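Local coordinates for type VI immunity protein Atu4351 (Agrobacterium fabrum, PDB 6ITW), which probably acts as the immunity protein of a type VI secretion effector-immunity pair, protecting the bacterium from the toxicity of the cognate effector, at residues A[172-177]-A[187-192]; A[89-94]-A[153-158]. All blocks are in the same frame, centred on the assembly; numbering follows the deposited sequence.

Contact 1 of 2, residues A[172-177]-A[187-192]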
ATOM      1  N   SER A 172      -6.672  -7.318 -10.237  1.00 32.83           N
ATOM      2  CA  SER A 172      -5.482  -8.121 -10.418  1.00 34.96           C
ATOM      3  C   SER A 172      -5.508  -8.743 -11.809  1.00 40.06           C
ATOM      4  O   SER A 172      -6.581  -9.105 -12.311  1.00 35.23           O
ATOM      5  CB  SER A 172      -5.421  -9.229  -9.353  1.00 32.45           C
ATOM      6  OG  SER A 172      -4.220  -9.995  -9.438  1.00 36.43           O
ATOM      7  N   PRO A 173      -4.352  -8.900 -12.445  1.00 39.38           N
ATOM      8  CA  PRO A 173      -4.351  -9.535 -13.766  1.00 37.84           C
ATOM      9  C   PRO A 173      -4.668 -11.017 -13.640  1.00 38.15           C
ATOM     10  O   PRO A 173      -4.193 -11.705 -12.734  1.00 37.21           O
ATOM     11  CB  PRO A 173      -2.929  -9.285 -14.296  1.00 37.69           C
ATOM     12  CG  PRO A 173      -2.091  -9.064 -13.076  1.00 40.09           C
ATOM     13  CD  PRO A 173      -2.997  -8.550 -11.978  1.00 35.07           C
ATOM     14  N   LYS A 174      -5.532 -11.484 -14.540  1.00 37.54           N
ATOM     15  CA  LYS A 174      -5.866 -12.900 -14.597  1.00 36.10           C
ATOM     16  C   LYS A 174      -4.637 -13.724 -14.966  1.00 41.37           C
ATOM     17  O   LYS A 174      -4.263 -14.656 -14.250  1.00 37.01           O
ATOM     18  CB  LYS A 174      -6.994 -13.116 -15.615  1.00 44.06           C
ATOM     19  CG  LYS A 174      -7.396 -14.581 -15.804  1.00 46.74           C
ATOM     20  CD  LYS A 174      -7.705 -14.901 -17.270  1.00 58.48           C
ATOM     21  CE  LYS A 174      -8.977 -15.740 -17.443  1.00 67.22           C
ATOM     22  NZ  LYS A 174      -8.999 -16.943 -16.555  1.00 73.45           N
ATOM     23  N   LEU A 175      -3.999 -13.396 -16.093  1.00 39.83           N
ATOM     24  CA  LEU A 175      -2.723 -13.972 -16.502  1.00 38.72           C
ATOM     25  C   LEU A 175      -1.624 -12.942 -16.265  1.00 35.95           C
ATOM     26  O   LEU A 175      -1.620 -11.888 -16.906  1.00 37.24           O
ATOM     27  CB  LEU A 175      -2.757 -14.374 -17.976  1.00 37.83           C
ATOM     28  CG  LEU A 175      -1.416 -14.911 -18.466  1.00 42.72           C
ATOM     29  CD1 LEU A 175      -0.937 -16.004 -17.515  1.00 44.86           C
ATOM     30  CD2 LEU A 175      -1.513 -15.430 -19.902  1.00 42.61           C
ATOM     31  N   HIS A 176      -0.680 -13.252 -15.382  1.00 38.25           N
ATOM     32  CA  HIS A 176       0.283 -12.228 -14.996  1.00 44.43           C
ATOM     33  C   HIS A 176       1.222 -11.889 -16.161  1.00 41.72           C
ATOM     34  O   HIS A 176       1.652 -12.784 -16.898  1.00 38.02           O
ATOM     35  CB  HIS A 176       1.110 -12.649 -13.769  1.00 41.06           C
ATOM     36  CG  HIS A 176       1.861 -11.501 -13.155  1.00 51.49           C
ATOM     37  ND1 HIS A 176       3.084 -11.070 -13.628  1.00 48.98           N
ATOM     38  CD2 HIS A 176       1.526 -10.649 -12.155  1.00 47.33           C
ATOM     39  CE1 HIS A 176       3.482 -10.021 -12.929  1.00 46.15           C
ATOM     40  NE2 HIS A 176       2.556  -9.746 -12.027  1.00 44.96           N
ATOM     41  N   PRO A 177       1.561 -10.601 -16.342  1.00 39.70           N
ATOM     42  CA  PRO A 177       2.485 -10.209 -17.425  1.00 44.23           C
ATOM     43  C   PRO A 177       3.767 -11.026 -17.511  1.00 44.63           C
ATOM     44  O   PRO A 177       4.233 -11.316 -18.619  1.00 40.01           O
ATOM     45  CB  PRO A 177       2.779  -8.745 -17.094  1.00 36.58           C
ATOM     46  CG  PRO A 177       1.492  -8.263 -16.463  1.00 40.73           C
ATOM     47  CD  PRO A 177       1.019  -9.431 -15.629  1.00 41.86           C
ATOM     48  N   ASN A 187      -7.575  -7.992 -19.208  1.00 40.30           N
ATOM     49  CA  ASN A 187      -6.958  -9.069 -18.438  1.00 41.64           C
ATOM     50  C   ASN A 187      -7.080  -8.856 -16.925  1.00 41.46           C
ATOM     51  O   ASN A 187      -6.562  -9.665 -16.146  1.00 40.24           O
ATOM     52  CB  ASN A 187      -5.484  -9.204 -18.861  1.00 36.15           C
ATOM     53  CG  ASN A 187      -4.780 -10.408 -18.237  1.00 42.30           C
ATOM     54  OD1 ASN A 187      -5.349 -11.499 -18.114  1.00 42.49           O
ATOM     55  ND2 ASN A 187      -3.522 -10.203 -17.830  1.00 40.06           N
HETATM   56  N   MSE A 188      -7.747  -7.793 -16.491  1.00 35.15           N
HETATM   57  CA  MSE A 188      -7.905  -7.514 -15.066  1.00 37.33           C
HETATM   58  C   MSE A 188      -9.229  -8.094 -14.499  1.00 43.67           C
HETATM   59  O   MSE A 188     -10.260  -8.093 -15.180  1.00 43.18           O
HETATM   60  CB  MSE A 188      -7.851  -6.006 -14.841  1.00 33.85           C
HETATM   61  CG  MSE A 188      -6.612  -5.314 -15.430  1.00 37.96           C
HETATM   62 SE   MSE A 188      -4.923  -5.948 -14.661  0.80 30.85          SE
HETATM   63  CE  MSE A 188      -4.959  -4.995 -12.950  1.00 31.95           C
ATOM     64  N   ARG A 189      -9.199  -8.578 -13.261  1.00 36.79           N
ATOM     65  CA  ARG A 189     -10.368  -9.130 -12.587  1.00 38.48           C
ATOM     66  C   ARG A 189     -10.371  -8.711 -11.122  1.00 40.98           C
ATOM     67  O   ARG A 189      -9.303  -8.535 -10.525  1.00 38.05           O
ATOM     68  CB  ARG A 189     -10.399 -10.663 -12.636  1.00 38.56           C
ATOM     69  CG  ARG A 189     -10.271 -11.266 -13.983  1.00 47.62           C
ATOM     70  CD  ARG A 189     -11.561 -11.162 -14.762  1.00 51.22           C
ATOM     71  NE  ARG A 189     -11.525 -12.139 -15.839  1.00 55.69           N
ATOM     72  CZ  ARG A 189     -10.973 -11.896 -17.021  1.00 61.25           C
ATOM     73  NH1 ARG A 189     -10.446 -10.699 -17.251  1.00 50.68           N
ATOM     74  NH2 ARG A 189     -10.958 -12.835 -17.965  1.00 70.05           N
ATOM     75  N   PRO A 190     -11.549  -8.574 -10.513  1.00 41.14           N
ATOM     76  CA  PRO A 190     -11.612  -8.349  -9.056  1.00 40.03           C
ATOM     77  C   PRO A 190     -11.384  -9.660  -8.312  1.00 35.74           C
ATOM     78  O   PRO A 190     -11.980 -10.685  -8.650  1.00 43.09           O
ATOM     79  CB  PRO A 190     -13.036  -7.818  -8.834  1.00 40.28           C
ATOM     80  CG  PRO A 190     -13.848  -8.406  -9.996  1.00 37.38           C
ATOM     81  CD  PRO A 190     -12.883  -8.629 -11.146  1.00 37.20           C
ATOM     82  N   VAL A 191     -10.482  -9.641  -7.322  1.00 31.16           N
ATOM     83  CA  VAL A 191     -10.091 -10.848  -6.596  1.00 33.49           C
ATOM     84  C   VAL A 191      -9.891 -10.521  -5.116  1.00 34.10           C
ATOM     85  O   VAL A 191      -9.724  -9.366  -4.722  1.00 34.36           O
ATOM     86  CB  VAL A 191      -8.785 -11.500  -7.136  1.00 34.01           C
ATOM     87  CG1 VAL A 191      -8.923 -11.940  -8.569  1.00 34.29           C
ATOM     88  CG2 VAL A 191      -7.624 -10.528  -6.996  1.00 35.26           C
ATOM     89  N   ASP A 192      -9.888 -11.572  -4.300  1.00 29.22           N
ATOM     90  CA  ASP A 192      -9.515 -11.468  -2.901  1.00 32.12           C
ATOM     91  C   ASP A 192      -8.089 -10.932  -2.766  1.00 34.77           C
ATOM     92  O   ASP A 192      -7.146 -11.506  -3.318  1.00 32.96           O
ATOM     93  CB  ASP A 192      -9.632 -12.841  -2.251  1.00 26.98           C
ATOM     94  CG  ASP A 192      -9.222 -12.829  -0.808  1.00 34.23           C
ATOM     95  OD1 ASP A 192      -9.891 -12.137  -0.017  1.00 34.78           O
ATOM     96  OD2 ASP A 192      -8.238 -13.507  -0.457  1.00 37.49           O
TER

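Contact 2 of 2, residues A[89-94]-A[153-158]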
ATOM      1  N   PHE A  89      -4.335  -0.073   0.923  1.00 33.74           N
ATOM      2  CA  PHE A  89      -3.773  -0.256  -0.410  1.00 32.69           C
ATOM      3  C   PHE A  89      -4.664   0.336  -1.496  1.00 31.77           C
ATOM      4  O   PHE A  89      -5.893   0.379  -1.378  1.00 31.09           O
ATOM      5  CB  PHE A  89      -3.495  -1.742  -0.715  1.00 29.67           C
ATOM      6  CG  PHE A  89      -4.546  -2.698  -0.187  1.00 31.52           C
ATOM      7  CD1 PHE A  89      -5.649  -3.047  -0.967  1.00 29.68           C
ATOM      8  CD2 PHE A  89      -4.401  -3.287   1.071  1.00 32.60           C
ATOM      9  CE1 PHE A  89      -6.588  -3.958  -0.503  1.00 31.24           C
ATOM     10  CE2 PHE A  89      -5.335  -4.207   1.543  1.00 32.33           C
ATOM     11  CZ  PHE A  89      -6.430  -4.538   0.758  1.00 33.12           C
ATOM     12  N   SER A  90      -4.013   0.780  -2.570  1.00 26.49           N
ATOM     13  CA  SER A  90      -4.701   1.181  -3.788  1.00 26.71           C
ATOM     14  C   SER A  90      -5.578   0.069  -4.336  1.00 30.62           C
ATOM     15  O   SER A  90      -5.562  -1.067  -3.841  1.00 29.53           O
ATOM     16  CB  SER A  90      -3.690   1.585  -4.861  1.00 27.58           C
ATOM     17  OG  SER A  90      -3.166   0.426  -5.504  1.00 30.21           O
ATOM     18  N   ALA A  91      -6.310   0.391  -5.403  1.00 27.91           N
ATOM     19  CA  ALA A  91      -7.166  -0.565  -6.082  1.00 29.85           C
ATOM     20  C   ALA A  91      -6.388  -1.681  -6.780  1.00 33.91           C
ATOM     21  O   ALA A  91      -6.990  -2.700  -7.159  1.00 32.04           O
ATOM     22  CB  ALA A  91      -8.020   0.188  -7.103  1.00 30.96           C
ATOM     23  N   PHE A  92      -5.083  -1.502  -6.988  1.00 31.11           N
ATOM     24  CA  PHE A  92      -4.233  -2.500  -7.624  1.00 30.68           C
ATOM     25  C   PHE A  92      -3.279  -3.166  -6.633  1.00 32.71           C
ATOM     26  O   PHE A  92      -2.306  -3.807  -7.045  1.00 36.21           O
ATOM     27  CB  PHE A  92      -3.454  -1.870  -8.778  1.00 33.93           C
ATOM     28  CG  PHE A  92      -4.336  -1.144  -9.760  1.00 37.78           C
ATOM     29  CD1 PHE A  92      -4.891  -1.814 -10.843  1.00 32.44           C
ATOM     30  CD2 PHE A  92      -4.646   0.194  -9.574  1.00 35.70           C
ATOM     31  CE1 PHE A  92      -5.732  -1.159 -11.723  1.00 38.30           C
ATOM     32  CE2 PHE A  92      -5.484   0.859 -10.463  1.00 36.66           C
ATOM     33  CZ  PHE A  92      -6.025   0.183 -11.538  1.00 36.47           C
ATOM     34  N   GLY A  93      -3.527  -3.030  -5.336  1.00 31.75           N
ATOM     35  CA  GLY A  93      -2.728  -3.772  -4.379  1.00 30.74           C
ATOM     36  C   GLY A  93      -1.445  -3.092  -3.970  1.00 34.17           C
ATOM     37  O   GLY A  93      -0.585  -3.730  -3.360  1.00 35.20           O
ATOM     38  N   LYS A  94      -1.286  -1.809  -4.281  1.00 32.88           N
ATOM     39  CA  LYS A  94      -0.108  -1.057  -3.855  1.00 35.38           C
ATOM     40  C   LYS A  94      -0.316  -0.630  -2.403  1.00 32.73           C
ATOM     41  O   LYS A  94      -1.152   0.236  -2.115  1.00 29.96           O
ATOM     42  CB  LYS A  94       0.110   0.147  -4.775  1.00 34.19           C
ATOM     43  CG  LYS A  94       1.350   0.994  -4.502  1.00 33.94           C
ATOM     44  CD  LYS A  94       1.566   1.978  -5.650  1.00 40.85           C
ATOM     45  CE  LYS A  94       2.934   2.657  -5.621  1.00 46.65           C
ATOM     46  NZ  LYS A  94       3.047   3.767  -6.644  1.00 52.57           N
ATOM     47  N   LEU A 153      -4.159   5.124 -17.964  1.00 46.89           N
ATOM     48  CA  LEU A 153      -4.611   4.707 -16.640  1.00 42.16           C
ATOM     49  C   LEU A 153      -5.806   3.755 -16.727  1.00 42.48           C
ATOM     50  O   LEU A 153      -6.631   3.837 -17.642  1.00 43.82           O
ATOM     51  CB  LEU A 153      -4.950   5.939 -15.814  1.00 41.58           C
ATOM     52  CG  LEU A 153      -3.716   6.842 -15.644  1.00 45.14           C
ATOM     53  CD1 LEU A 153      -4.010   8.032 -14.760  1.00 46.10           C
ATOM     54  CD2 LEU A 153      -2.568   6.057 -15.056  1.00 44.97           C
HETATM   55  N   MSE A 154      -5.881   2.820 -15.775  1.00 36.87           N
HETATM   56  CA  MSE A 154      -6.906   1.771 -15.845  1.00 38.90           C
HETATM   57  C   MSE A 154      -8.077   1.886 -14.847  1.00 38.31           C
HETATM   58  O   MSE A 154      -9.116   1.239 -15.062  1.00 36.55           O
HETATM   59  CB  MSE A 154      -6.272   0.381 -15.669  1.00 30.09           C
HETATM   60  CG  MSE A 154      -5.333  -0.030 -16.763  1.00 36.98           C
HETATM   61 SE   MSE A 154      -4.887  -1.942 -16.623  0.87 35.94          SE
HETATM   62  CE  MSE A 154      -3.598  -1.832 -15.176  1.00 32.86           C
ATOM     63  N   PHE A 155      -7.939   2.675 -13.769  1.00 36.42           N
ATOM     64  CA  PHE A 155      -8.936   2.593 -12.694  1.00 41.28           C
ATOM     65  C   PHE A 155     -10.355   2.887 -13.189  1.00 39.51           C
ATOM     66  O   PHE A 155     -11.275   2.093 -12.954  1.00 39.55           O
ATOM     67  CB  PHE A 155      -8.607   3.521 -11.525  1.00 37.81           C
ATOM     68  CG  PHE A 155      -9.647   3.453 -10.423  1.00 40.86           C
ATOM     69  CD1 PHE A 155      -9.694   2.356  -9.564  1.00 36.61           C
ATOM     70  CD2 PHE A 155     -10.609   4.449 -10.279  1.00 37.71           C
ATOM     71  CE1 PHE A 155     -10.659   2.268  -8.558  1.00 36.49           C
ATOM     72  CE2 PHE A 155     -11.578   4.364  -9.275  1.00 35.31           C
ATOM     73  CZ  PHE A 155     -11.601   3.279  -8.414  1.00 34.71           C
ATOM     74  N   ASN A 156     -10.562   4.026 -13.863  1.00 37.43           N
ATOM     75  CA  ASN A 156     -11.923   4.424 -14.243  1.00 41.69           C
ATOM     76  C   ASN A 156     -12.602   3.374 -15.114  1.00 41.90           C
ATOM     77  O   ASN A 156     -13.758   3.005 -14.869  1.00 44.46           O
ATOM     78  CB  ASN A 156     -11.899   5.770 -14.954  1.00 40.96           C
ATOM     79  CG  ASN A 156     -11.580   6.905 -14.008  1.00 40.27           C
ATOM     80  OD1 ASN A 156     -11.658   6.750 -12.790  1.00 41.26           O
ATOM     81  ND2 ASN A 156     -11.198   8.044 -14.559  1.00 38.22           N
ATOM     82  N   ARG A 157     -11.894   2.858 -16.119  1.00 42.45           N
ATOM     83  CA  ARG A 157     -12.486   1.807 -16.942  1.00 42.27           C
ATOM     84  C   ARG A 157     -12.767   0.554 -16.121  1.00 42.07           C
ATOM     85  O   ARG A 157     -13.787  -0.118 -16.330  1.00 44.21           O
ATOM     86  CB  ARG A 157     -11.576   1.491 -18.129  1.00 41.88           C
ATOM     87  CG  ARG A 157     -11.472   2.620 -19.157  1.00 47.50           C
ATOM     88  CD  ARG A 157     -10.499   2.253 -20.284  1.00 47.65           C
ATOM     89  NE  ARG A 157      -9.119   2.461 -19.866  1.00 50.64           N
ATOM     90  CZ  ARG A 157      -8.074   1.787 -20.341  1.00 47.57           C
ATOM     91  NH1 ARG A 157      -8.242   0.838 -21.254  1.00 43.60           N
ATOM     92  NH2 ARG A 157      -6.859   2.048 -19.883  1.00 40.24           N
ATOM     93  N   LEU A 158     -11.885   0.219 -15.171  1.00 43.20           N
ATOM     94  CA  LEU A 158     -12.122  -0.985 -14.382  1.00 43.22           C
ATOM     95  C   LEU A 158     -13.300  -0.795 -13.430  1.00 41.07           C
ATOM     96  O   LEU A 158     -14.120  -1.705 -13.259  1.00 40.08           O
ATOM     97  CB  LEU A 158     -10.856  -1.381 -13.628  1.00 40.71           C
ATOM     98  CG  LEU A 158      -9.687  -1.880 -14.483  1.00 42.02           C
ATOM     99  CD1 LEU A 158      -8.554  -2.251 -13.557  1.00 35.02           C
ATOM    100  CD2 LEU A 158     -10.067  -3.075 -15.417  1.00 33.68           C
TER

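Contact 1 of 2, residues A[172-177]-A[187-192]
S172 and P173 pair with R189 and M188 where strand 169-173 ends and strand 188-192 begins, in a small two-stranded antiparallel sheet, a surface contact in the C-terminal part of the Tdi1 chain. S172 and R189 form the hydrogen-bonded pair: S172 N gives to R189 O at 2.9 Å, and R189 N returns the bond to S172 O. P173 faces M188 in the next, non-hydrogen-bonded pair, a place that suits proline because no N-H has to point across.

The ladder then runs on past the strand end. K174 N meets N187 O at 2.6 Å, nearly along the C=O axis. Beyond it the side chain of N187 takes the part of a backbone amide. Its CG stands anti to the backbone N (chi1 -173°), and the carboxamide bonds twice to L175: OD1 accepts from L175 N at 3.1 Å, while ND2 gives to L175 O at 2.7 Å, with that oxygen close to the amide plane. ND2 also bonds to Q182 O, so both ends of the group are used and its flip is fixed. Asparagine, with donor and acceptor side by side, fits this role.

On the R189 face, K174 CB lies over one face of the guanidinium, and K174 CE comes within 3.6 Å of R189 NH2. The contact is made by methylenes, the like charges staying further apart; R189 NH1 is hydrogen-bonded to E186 O and, weakly, to M188 O. V191 CG2 touches S172 CB at 3.5 Å. On the other face, selenomethionine M188 lays SE beside the P173 ring, 3.9 Å from CB.

That M188 face turns inward against F92 of the hairpin turn, M154 and, on helix 155-162, L158; P173 rests on L110, and D192 caps helix 193-200, which follows strand 188-192 directly.

Contact 2 of 2, residues A[89-94]-A[153-158]
A91 and F92 occupy the two middle positions of a type I beta turn, S90 to G93, and face the first turn of helix 155-162, with A91 and F155 the nearest residues at 7.5 Å between CA atoms. The turn links strands 84-90 and 94-99 as a beta hairpin. S90 OG braces it from within, accepting from F92 N at 3.1 Å in an ST turn and also from K94 N. G93 closes the turn with a positive phi (86°), where a side chain would press on the preceding carbonyl oxygen.

F92 carries most of the contact. Its CG lies anti to the carbonyl carbon (chi1 -53°). CE1 and CZ, at the far end of the ring, make its contacts with the helix start. CE1 meets L158 CD1 at 3.5 Å and CE of the selenomethionine M154 at 4.1 Å, both coming obliquely. CZ reaches the backbone, with F155 N at the ring edge, in its plane, 3.9 Å away. The ring edge presents only C-H groups and could not accept a bond from this nitrogen, which is hydrogen-bonded instead to D145 OD1. Beside F92, the small A91 lets its CB come within 3.7 Å of F155 CE1, and the F155 ring in turn meets Y56 edge-to-face.

No hydrogen bond crosses between the two segments, and every touching residue is buried. The chemistry is therefore that of a hydrophobic core: shape and apolar surface hold hairpin turn and helix start together, while the backbone N atoms of F92 and K94 bond to S90 OG, and that of F155 to D145, which precedes the helix in the chain.

After its first helices and strands the chain forms the hairpin of strands 84-90 and 94-99. Contact 2 closes a long loop, its segments 59 residues apart, by setting this turn against the start of helix 155-162, joining the GAD-like part to the C-terminal part. The next strand in the chain after the helix is 169-173, and contact 1 closes a short local loop with strand 188-192. The two are in series, neither nested nor crossed, yet their centres lie about 11 Å apart. M188 joins them: its CB packs on L158 CD2 at 3.7 Å and its CE on F92 CD1, so one face of the small sheet packs on the helix and the hairpin turn.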